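Local coordinates for putative aspartyl-tRNA synthetase (Leishmania major, PDB 6OD8), which probably attaches L-aspartate to tRNA(Asp) at the expense of ATP, releasing AMP and diphosphate, as a class II aminoacyl-tRNA synthetase, at residues Q280-Q284 against E511-F516; R456-E462 against R498-V504; T470-D474 against S484-R488. Residue numbers count along the deposited sequence, not the author numbering.

The three contacts lie in the class II synthetase catalytic domain, on one side of the chain's centre. Along the chain the order is 280-284, 456-462, 470-474, 484-488, 498-504, 511-516: interaction 1 encloses interaction 2, which encloses interaction 3. Interaction 3 pairs two strands of the large mixed sheet. From them, interaction 2 lies about 13 Å and interaction 1 about 18 Å away, with about 16 Å between 1 and 2 (all between centres). R456 bridges interactions 2 and 3 by its salt bridge to D474, Y512 packs on F458 and Y459, and Q280 touches R488. All three also touch the second subunit, so sheet, helices and dimer interface meet here.

Interaction 1: Q280-Q284 against E511-F516; sequences QMVLQ and EYVDSF. With FMT (formic acid), chain L.
A buried packing site of the class II catalytic domain brings the later part of helix 276-283 against the short helix 510-514 of the same chain and the residues that follow it. Residues 280-283 keep phi/psi near -65/-35 and Q284 relaxes to -76/-6; 511-514 are likewise helical, S515 follows at -67/-13 and F516 at -99/2. The closest CA atoms across the contact are those of M281 and S515, 5.8 Å apart. Q280 points toward the second segment (chi1 m, chi2 t), and its OE1 accepts a hydrogen bond from Y512 OH at 2.7 Å, Y512 being held in the t rotamer. A water joins the same pair, accepting from Q280 NE2 (3.0 Å) and donating to Y512 OH (2.9 Å). M281 (m, t, p) lays its thioether beside the first turn: SD is 3.8 Å from Y512 CA, CE 3.9 Å from E511 O, and CG 3.4 Å from S515 OG. S515 OG in turn donates to Y512 O at 2.7 Å. Q284 CB lies 3.3 Å from S515 O, while its NE2 approaches the edge of the F516 ring, 3.7 Å from CE1, and donates to Q280 O at 3.2 Å; its OE1 is hydrogen-bonded to W521 N. A formic acid molecule, probably from the crystallisation liquor, accepts from Y512 N through its O2 (3.2 Å). W209 of the second subunit packs on M281 and S515. Q280 also bonds H523, so this helix-to-helix packing adjoins strand 523-529, which with helix 530-538 forms motif 3 of the class II synthetase fold.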
loop_
_atom_site.group_PDB
_atom_site.type_symbol
_atom_site.label_atom_id
_atom_site.label_comp_id
_atom_site.label_asym_id
_atom_site.label_seq_id
_atom_site.Cartn_x
_atom_site.Cartn_y
_atom_site.Cartn_z
ATOM N N GLN A 280 -7.786 15.139 -3.259
ATOM C CA GLN A 280 -8.923 16.048 -3.163
ATOM C C GLN A 280 -9.950 15.798 -4.268
ATOM O O GLN A 280 -11.163 15.872 -4.029
ATOM C CB GLN A 280 -8.449 17.501 -3.243
ATOM C CG GLN A 280 -7.501 17.919 -2.156
ATOM C CD GLN A 280 -7.162 19.405 -2.305
ATOM O OE1 GLN A 280 -6.038 19.780 -2.639
ATOM N NE2 GLN A 280 -8.166 20.244 -2.129
ATOM N N MET A 281 -9.491 15.603 -5.505
ATOM C CA MET A 281 -10.428 15.425 -6.604
ATOM C C MET A 281 -11.298 14.191 -6.404
ATOM O O MET A 281 -12.467 14.194 -6.789
ATOM C CB MET A 281 -9.663 15.323 -7.925
ATOM C CG MET A 281 -8.863 16.616 -8.220
ATOM S SD MET A 281 -7.607 16.424 -9.531
ATOM C CE MET A 281 -8.772 16.161 -10.846
ATOM N N VAL A 282 -10.766 13.138 -5.784
ATOM C CA VAL A 282 -11.567 11.926 -5.624
ATOM C C VAL A 282 -12.720 12.164 -4.657
ATOM O O VAL A 282 -13.804 11.603 -4.823
ATOM C CB VAL A 282 -10.678 10.748 -5.186
ATOM C CG1 VAL A 282 -11.531 9.487 -4.966
ATOM C CG2 VAL A 282 -9.636 10.467 -6.268
ATOM N N LEU A 283 -12.525 13.022 -3.651
ATOM C CA LEU A 283 -13.639 13.346 -2.765
ATOM C C LEU A 283 -14.768 14.045 -3.517
ATOM O O LEU A 283 -15.944 13.919 -3.152
ATOM C CB LEU A 283 -13.150 14.220 -1.621
ATOM C CG LEU A 283 -12.091 13.697 -0.658
ATOM C CD1 LEU A 283 -12.164 14.502 0.622
ATOM C CD2 LEU A 283 -12.188 12.210 -0.374
ATOM N N GLN A 284 -14.442 14.768 -4.575
ATOM C CA GLN A 284 -15.495 15.381 -5.374
ATOM C C GLN A 284 -16.213 14.376 -6.267
ATOM O O GLN A 284 -17.197 14.745 -6.919
ATOM C CB GLN A 284 -14.913 16.533 -6.213
ATOM C CG GLN A 284 -14.023 17.513 -5.404
ATOM C CD GLN A 284 -14.499 17.780 -3.978
ATOM O OE1 GLN A 284 -15.689 17.936 -3.725
ATOM N NE2 GLN A 284 -13.560 17.830 -3.041
ATOM N N GLU A 511 -7.650 21.029 -14.308
ATOM C CA GLU A 511 -8.618 19.980 -13.980
ATOM C C GLU A 511 -8.874 19.909 -12.477
ATOM O O GLU A 511 -9.997 19.627 -12.033
ATOM C CB GLU A 511 -8.136 18.623 -14.504
ATOM C CG GLU A 511 -8.175 18.490 -16.013
ATOM C CD GLU A 511 -6.828 18.775 -16.642
ATOM O OE1 GLU A 511 -5.906 19.200 -15.912
ATOM O OE2 GLU A 511 -6.687 18.570 -17.860
ATOM N N TYR A 512 -7.844 20.150 -11.675
ATOM C CA TYR A 512 -8.018 20.175 -10.229
ATOM C C TYR A 512 -9.004 21.276 -9.819
ATOM O O TYR A 512 -9.962 21.026 -9.077
ATOM C CB TYR A 512 -6.642 20.354 -9.590
ATOM C CG TYR A 512 -6.577 20.804 -8.158
ATOM C CD1 TYR A 512 -6.757 19.898 -7.118
ATOM C CD2 TYR A 512 -6.274 22.130 -7.835
ATOM C CE1 TYR A 512 -6.669 20.281 -5.823
ATOM C CE2 TYR A 512 -6.168 22.522 -6.524
ATOM C CZ TYR A 512 -6.361 21.592 -5.516
ATOM O OH TYR A 512 -6.273 21.976 -4.190
ATOM N N VAL A 513 -8.794 22.493 -10.316
ATOM C CA VAL A 513 -9.732 23.588 -10.046
ATOM C C VAL A 513 -11.130 23.217 -10.547
ATOM O O VAL A 513 -12.131 23.379 -9.838
ATOM C CB VAL A 513 -9.236 24.892 -10.698
ATOM C CG1 VAL A 513 -10.250 26.008 -10.485
ATOM C CG2 VAL A 513 -7.853 25.302 -10.150
ATOM N N ASP A 514 -11.209 22.684 -11.770
ATOM C CA ASP A 514 -12.491 22.289 -12.352
ATOM C C ASP A 514 -13.214 21.243 -11.506
ATOM O O ASP A 514 -14.452 21.165 -11.552
ATOM C CB ASP A 514 -12.278 21.732 -13.761
ATOM C CG ASP A 514 -12.054 22.815 -14.789
ATOM O OD1 ASP A 514 -12.175 24.017 -14.439
ATOM O OD2 ASP A 514 -11.746 22.453 -15.948
ATOM N N SER A 515 -12.476 20.416 -10.764
ATOM C CA SER A 515 -13.126 19.379 -9.960
ATOM C C SER A 515 -13.965 19.944 -8.824
ATOM O O SER A 515 -14.753 19.196 -8.234
ATOM C CB SER A 515 -12.102 18.389 -9.385
ATOM O OG SER A 515 -11.385 18.916 -8.270
ATOM N N PHE A 516 -13.825 21.232 -8.507
ATOM C CA PHE A 516 -14.617 21.845 -7.448
ATOM C C PHE A 516 -15.816 22.612 -7.973
ATOM O O PHE A 516 -16.513 23.258 -7.180
ATOM C CB PHE A 516 -13.742 22.785 -6.610
ATOM C CG PHE A 516 -12.516 22.128 -6.059
ATOM C CD1 PHE A 516 -12.617 21.144 -5.072
ATOM C CD2 PHE A 516 -11.259 22.464 -6.542
ATOM C CE1 PHE A 516 -11.474 20.522 -4.565
ATOM C CE2 PHE A 516 -10.097 21.862 -6.017
ATOM C CZ PHE A 516 -10.220 20.877 -5.036
HETATM C C FMT L . -4.483 18.238 -12.163
HETATM O O1 FMT L . -4.812 17.070 -12.436
HETATM O O2 FMT L . -4.937 19.263 -12.705
HETATM O O HOH W 1 -8.187 23.256 -2.483
#

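Interaction 2: R456-E462 against R498-V504. With EDO (1,2-ethanediol), chain C; EDO (1,2-ethanediol), chain F.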
loop_
_atom_site.group_PDB
_atom_site.type_symbol
_atom_site.label_atom_id
_atom_site.label_comp_id
_atom_site.label_asym_id
_atom_site.label_seq_id
_atom_site.Cartn_x
_atom_site.Cartn_y
_atom_site.Cartn_z
ATOM N N ARG A 456 1.928 28.561 4.063
ATOM C CA ARG A 456 1.086 27.456 3.632
ATOM C C ARG A 456 0.766 27.548 2.146
ATOM O O ARG A 456 0.747 28.643 1.570
ATOM C CB ARG A 456 -0.229 27.423 4.428
ATOM C CG ARG A 456 -0.028 27.166 5.907
ATOM C CD ARG A 456 0.961 26.031 6.166
ATOM N NE ARG A 456 0.382 25.060 7.073
ATOM C CZ ARG A 456 1.066 24.184 7.805
ATOM N NH1 ARG A 456 2.387 24.153 7.765
ATOM N NH2 ARG A 456 0.408 23.344 8.587
ATOM N N PRO A 457 0.484 26.406 1.506
ATOM C CA PRO A 457 0.179 26.380 0.071
ATOM C C PRO A 457 -1.119 27.099 -0.268
ATOM O O PRO A 457 -1.955 27.384 0.589
ATOM C CB PRO A 457 0.047 24.871 -0.222
ATOM C CG PRO A 457 0.741 24.191 0.852
ATOM C CD PRO A 457 0.595 25.051 2.072
ATOM N N PHE A 458 -1.302 27.331 -1.575
ATOM C CA PHE A 458 -2.430 28.119 -2.069
ATOM C C PHE A 458 -3.774 27.455 -1.771
ATOM O O PHE A 458 -4.793 28.146 -1.691
ATOM C CB PHE A 458 -2.279 28.373 -3.588
ATOM C CG PHE A 458 -2.423 27.131 -4.434
ATOM C CD1 PHE A 458 -3.637 26.824 -5.036
ATOM C CD2 PHE A 458 -1.353 26.256 -4.604
ATOM C CE1 PHE A 458 -3.783 25.672 -5.789
ATOM C CE2 PHE A 458 -1.488 25.092 -5.364
ATOM C CZ PHE A 458 -2.704 24.801 -5.958
ATOM N N TYR A 459 -3.809 26.128 -1.636
ATOM C CA TYR A 459 -5.063 25.414 -1.384
ATOM C C TYR A 459 -5.459 25.360 0.100
ATOM O O TYR A 459 -6.462 24.726 0.434
ATOM C CB TYR A 459 -4.995 23.985 -1.943
ATOM C CG TYR A 459 -3.737 23.208 -1.613
ATOM C CD1 TYR A 459 -3.563 22.612 -0.363
ATOM C CD2 TYR A 459 -2.723 23.064 -2.552
ATOM C CE1 TYR A 459 -2.418 21.916 -0.061
ATOM C CE2 TYR A 459 -1.567 22.340 -2.258
ATOM C CZ TYR A 459 -1.426 21.784 -1.015
ATOM O OH TYR A 459 -0.294 21.087 -0.681
ATOM N N THR A 460 -4.721 26.022 0.991
ATOM C CA THR A 460 -5.045 25.996 2.419
ATOM C C THR A 460 -6.101 27.051 2.756
ATOM O O THR A 460 -5.927 28.231 2.430
ATOM C CB THR A 460 -3.786 26.261 3.232
ATOM O OG1 THR A 460 -2.772 25.337 2.821
ATOM C CG2 THR A 460 -4.071 26.096 4.733
ATOM N N MET A 461 -7.174 26.635 3.444
ATOM C CA MET A 461 -8.228 27.566 3.854
ATOM C C MET A 461 -7.727 28.519 4.932
ATOM O O MET A 461 -7.144 28.084 5.929
ATOM C CB MET A 461 -9.452 26.797 4.370
ATOM C CG MET A 461 -10.661 27.692 4.739
ATOM S SD MET A 461 -11.534 28.329 3.306
ATOM C CE MET A 461 -12.526 26.867 2.868
ATOM N N GLU A 462 -7.953 29.826 4.728
ATOM C CA GLU A 462 -7.582 30.830 5.723
ATOM C C GLU A 462 -8.618 30.900 6.856
ATOM O O GLU A 462 -9.790 30.560 6.683
ATOM C CB GLU A 462 -7.442 32.209 5.054
ATOM C CG GLU A 462 -6.223 32.309 4.127
ATOM C CD GLU A 462 -6.351 33.405 3.071
ATOM O OE1 GLU A 462 -7.311 34.208 3.137
ATOM O OE2 GLU A 462 -5.486 33.461 2.166
ATOM N N ARG A 498 -6.647 32.882 -3.763
ATOM C CA ARG A 498 -5.489 32.683 -2.895
ATOM C C ARG A 498 -4.239 32.380 -3.721
ATOM O O ARG A 498 -3.151 32.885 -3.415
ATOM C CB ARG A 498 -5.754 31.589 -1.853
ATOM C CG ARG A 498 -4.583 31.407 -0.849
ATOM C CD ARG A 498 -4.884 30.469 0.344
ATOM N NE ARG A 498 -3.640 29.956 0.926
ATOM C CZ ARG A 498 -2.861 30.652 1.752
ATOM N NH1 ARG A 498 -3.214 31.876 2.129
ATOM N NH2 ARG A 498 -1.740 30.126 2.216
ATOM N N ALA A 499 -4.383 31.596 -4.795
ATOM C CA ALA A 499 -3.246 31.338 -5.677
ATOM C C ALA A 499 -2.705 32.631 -6.279
ATOM O O ALA A 499 -1.488 32.804 -6.411
ATOM C CB ALA A 499 -3.646 30.358 -6.781
ATOM N N LYS A 500 -3.596 33.544 -6.664
ATOM C CA LYS A 500 -3.147 34.818 -7.221
ATOM C C LYS A 500 -2.367 35.616 -6.184
ATOM O O LYS A 500 -1.298 36.162 -6.479
ATOM C CB LYS A 500 -4.342 35.616 -7.736
ATOM N N MET A 501 -2.890 35.686 -4.955
ATOM C CA MET A 501 -2.195 36.383 -3.876
ATOM C C MET A 501 -0.797 35.817 -3.652
ATOM O O MET A 501 0.145 36.566 -3.349
ATOM C CB MET A 501 -3.006 36.297 -2.581
ATOM C CG MET A 501 -2.316 36.935 -1.373
ATOM S SD MET A 501 -2.953 36.374 0.220
ATOM C CE MET A 501 -2.406 34.668 0.240
ATOM N N LEU A 502 -0.647 34.498 -3.774
ATOM C CA LEU A 502 0.633 33.842 -3.560
ATOM C C LEU A 502 1.490 33.813 -4.816
ATOM O O LEU A 502 2.587 33.243 -4.784
ATOM C CB LEU A 502 0.411 32.413 -3.044
ATOM C CG LEU A 502 -0.176 32.326 -1.635
ATOM C CD1 LEU A 502 -0.360 30.890 -1.239
ATOM C CD2 LEU A 502 0.720 33.034 -0.625
ATOM N N ASN A 503 1.014 34.414 -5.910
ATOM C CA ASN A 503 1.713 34.433 -7.197
ATOM C C ASN A 503 1.942 33.028 -7.736
ATOM O O ASN A 503 2.958 32.755 -8.381
ATOM C CB ASN A 503 3.037 35.199 -7.108
ATOM C CG ASN A 503 2.841 36.693 -7.195
ATOM O OD1 ASN A 503 2.068 37.175 -8.025
ATOM N ND2 ASN A 503 3.525 37.441 -6.329
ATOM N N VAL A 504 0.993 32.127 -7.485
ATOM C CA VAL A 504 1.084 30.745 -7.943
ATOM C C VAL A 504 0.282 30.598 -9.225
ATOM O O VAL A 504 -0.850 31.093 -9.335
ATOM C CB VAL A 504 0.594 29.752 -6.871
ATOM C CG1 VAL A 504 0.526 28.352 -7.456
ATOM C CG2 VAL A 504 1.510 29.784 -5.658
HETATM C C1 EDO C . -6.941 35.612 -0.648
HETATM O O1 EDO C . -6.526 34.261 -0.394
HETATM C C2 EDO C . -7.946 36.060 0.414
HETATM O O2 EDO C . -7.262 36.541 1.578
HETATM C C1 EDO F . -10.675 32.902 2.049
HETATM O O1 EDO F . -9.998 33.701 3.041
HETATM C C2 EDO F . -10.348 31.419 2.264
HETATM O O2 EDO F . -8.927 31.219 2.276
#
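R498 carries the contact, its extended t,t,t side chain reaching into the curve of the loop 456-462. The type I turn P457-T460 presents P457 O to the guanidinium, which takes it in a fork: R498 NE donates to P457 O at 3.1 Å and R498 NH2 at 3.2 Å. R498 NH2 also makes a weak bond to R456 O at 3.0 Å. At the other end R498 NH1 forms a salt bridge with E462 OE2, 2.8 Å away, so one arginine ties the turn to the far end of the loop at E462. The carboxylate of E462 also accepts from two 1,2-ethanediol molecules, probably from the crystallisation liquor. A499 comes next, its CB 3.9 Å from F458 CD1; the CA atoms of these two residues are 4.9 Å apart, the nearest pair here. M501 contributes little, its CE 3.8 Å from E462 OE2. L502 sets CD1 against F458 CB at 3.9 Å. N503, with positive phi, closes the helix in a Schellman motif, V504 N bonding A499 O (2.8 Å) and N503 N bonding K500 O (3.0 Å). The reversal brings V504 CG1 to 4.0 Å from F458 CD2, completing an apolar seat for the phenylalanine. Beyond this contact F458 also packs on L495 of helix 492-501 and Y512 of helix 510-514, while T460 and M461 touch strand 480-487.

Interaction 3: T470-D474 against S484-R488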
loop_
_atom_site.group_PDB
_atom_site.type_symbol
_atom_site.label_atom_id
_atom_site.label_comp_id
_atom_site.label_asym_id
_atom_site.label_seq_id
_atom_site.Cartn_x
_atom_site.Cartn_y
_atom_site.Cartn_z
ATOM N N THR A 470 -4.197 30.284 9.060
ATOM C CA THR A 470 -4.892 29.284 8.262
ATOM C C THR A 470 -5.447 28.193 9.159
ATOM O O THR A 470 -5.019 28.000 10.305
ATOM C CB THR A 470 -3.964 28.646 7.214
ATOM O OG1 THR A 470 -2.815 28.099 7.881
ATOM C CG2 THR A 470 -3.520 29.695 6.189
ATOM N N ASN A 471 -6.426 27.485 8.603
ATOM C CA ASN A 471 -7.034 26.326 9.241
ATOM C C ASN A 471 -6.124 25.125 9.004
ATOM O O ASN A 471 -6.438 24.220 8.233
ATOM C CB ASN A 471 -8.417 26.078 8.654
ATOM C CG ASN A 471 -9.395 27.171 8.991
ATOM O OD1 ASN A 471 -9.220 27.873 9.984
ATOM N ND2 ASN A 471 -10.445 27.312 8.175
ATOM N N SER A 472 -4.985 25.122 9.699
ATOM C CA SER A 472 -3.945 24.137 9.410
ATOM C C SER A 472 -3.127 23.870 10.667
ATOM O O SER A 472 -3.144 24.660 11.608
ATOM C CB SER A 472 -3.026 24.625 8.290
ATOM O OG SER A 472 -2.264 25.732 8.723
ATOM N N TYR A 473 -2.391 22.757 10.666
ATOM C CA TYR A 473 -1.534 22.423 11.801
ATOM C C TYR A 473 -0.325 21.642 11.295
ATOM O O TYR A 473 -0.340 21.064 10.204
ATOM C CB TYR A 473 -2.297 21.603 12.868
ATOM C CG TYR A 473 -2.669 20.245 12.326
ATOM C CD1 TYR A 473 -1.764 19.176 12.376
ATOM C CD2 TYR A 473 -3.896 20.042 11.704
ATOM C CE1 TYR A 473 -2.077 17.933 11.820
ATOM C CE2 TYR A 473 -4.230 18.800 11.150
ATOM C CZ TYR A 473 -3.319 17.756 11.210
ATOM O OH TYR A 473 -3.653 16.542 10.653
ATOM N N ASP A 474 0.717 21.598 12.125
ATOM C CA ASP A 474 1.846 20.697 11.933
ATOM C C ASP A 474 1.944 19.781 13.147
ATOM O O ASP A 474 1.660 20.199 14.271
ATOM C CB ASP A 474 3.182 21.451 11.806
ATOM C CG ASP A 474 3.516 21.867 10.380
ATOM O OD1 ASP A 474 2.650 21.771 9.485
ATOM O OD2 ASP A 474 4.670 22.312 10.174
ATOM N N SER A 484 1.778 17.711 8.020
ATOM C CA SER A 484 0.978 18.930 7.968
ATOM C C SER A 484 -0.441 18.551 7.561
ATOM O O SER A 484 -0.619 17.794 6.602
ATOM C CB SER A 484 1.566 19.923 6.953
ATOM O OG SER A 484 2.859 20.338 7.346
ATOM N N GLY A 485 -1.435 19.059 8.284
ATOM C CA GLY A 485 -2.829 18.857 7.921
ATOM C C GLY A 485 -3.563 20.177 7.816
ATOM O O GLY A 485 -3.195 21.166 8.449
ATOM N N ALA A 486 -4.632 20.188 7.011
ATOM C CA ALA A 486 -5.379 21.433 6.852
ATOM C C ALA A 486 -6.738 21.182 6.228
ATOM O O ALA A 486 -6.953 20.180 5.534
ATOM C CB ALA A 486 -4.631 22.431 5.973
ATOM N N GLN A 487 -7.640 22.129 6.465
ATOM C CA GLN A 487 -8.800 22.281 5.598
ATOM C C GLN A 487 -8.371 22.875 4.259
ATOM O O GLN A 487 -7.613 23.858 4.207
ATOM C CB GLN A 487 -9.854 23.189 6.253
ATOM C CG GLN A 487 -11.089 23.360 5.370
ATOM C CD GLN A 487 -12.156 24.298 5.953
ATOM O OE1 GLN A 487 -11.950 24.959 6.978
ATOM N NE2 GLN A 487 -13.317 24.334 5.305
ATOM N N ARG A 488 -8.895 22.307 3.168
ATOM C CA ARG A 488 -8.637 22.833 1.834
ATOM C C ARG A 488 -9.683 23.880 1.461
ATOM O O ARG A 488 -10.765 23.948 2.048
ATOM C CB ARG A 488 -8.668 21.724 0.776
ATOM C CG ARG A 488 -8.030 20.389 1.214
ATOM C CD ARG A 488 -6.570 20.544 1.619
ATOM N NE ARG A 488 -6.016 19.229 1.965
ATOM C CZ ARG A 488 -4.850 19.012 2.562
ATOM N NH1 ARG A 488 -4.048 20.017 2.941
ATOM N NH2 ARG A 488 -4.498 17.760 2.798
#
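This is the open end of a beta hairpin, strands 472-477 and 480-487, in the large mixed sheet of the class II catalytic domain; here the segments 472-474 and 484-487 run antiparallel, at 172°, with their axes 4.7 Å apart at closest approach. T470 leads in, its OG1 accepting a bond from S472 OG (2.6 Å). N471 is the centre of an inverse gamma turn, closed by a weak bond from S472 N to T470 O at 2.9 Å. N471 O accepts from Q487 N at 3.0 Å, and N471 ND2 gives a weak bond to Q487 OE1, also 3.0 Å. The side-chain amide of Q487 reaches further: OE1 is bonded to S65 and NE2 to V63, both of the second subunit, so the open end of the hairpin also lies at the dimer interface. S472 faces A486 in a non-hydrogen-bonded pair, CA to CA 4.0 Å, CB to CB 3.6 Å. Y473 and G485 form the hydrogen-bonded pair: Y473 N donates to G485 O (2.8 Å) and G485 N to Y473 O (3.0 Å). Y473 projects from the sheet face opposite S472 and D474, among V327, L328 and A331 of helix 325-342. Its ring folds over G485, whose CA makes a CH-pi contact 3.9 Å from the ring centroid; a side chain there would collide with the tyrosine hydroxyl. D474 pairs with S484 without backbone bonds and forms a salt bridge with R456. On the same face as S472, D474 OD1 comes within 2.6 Å of S484 OG.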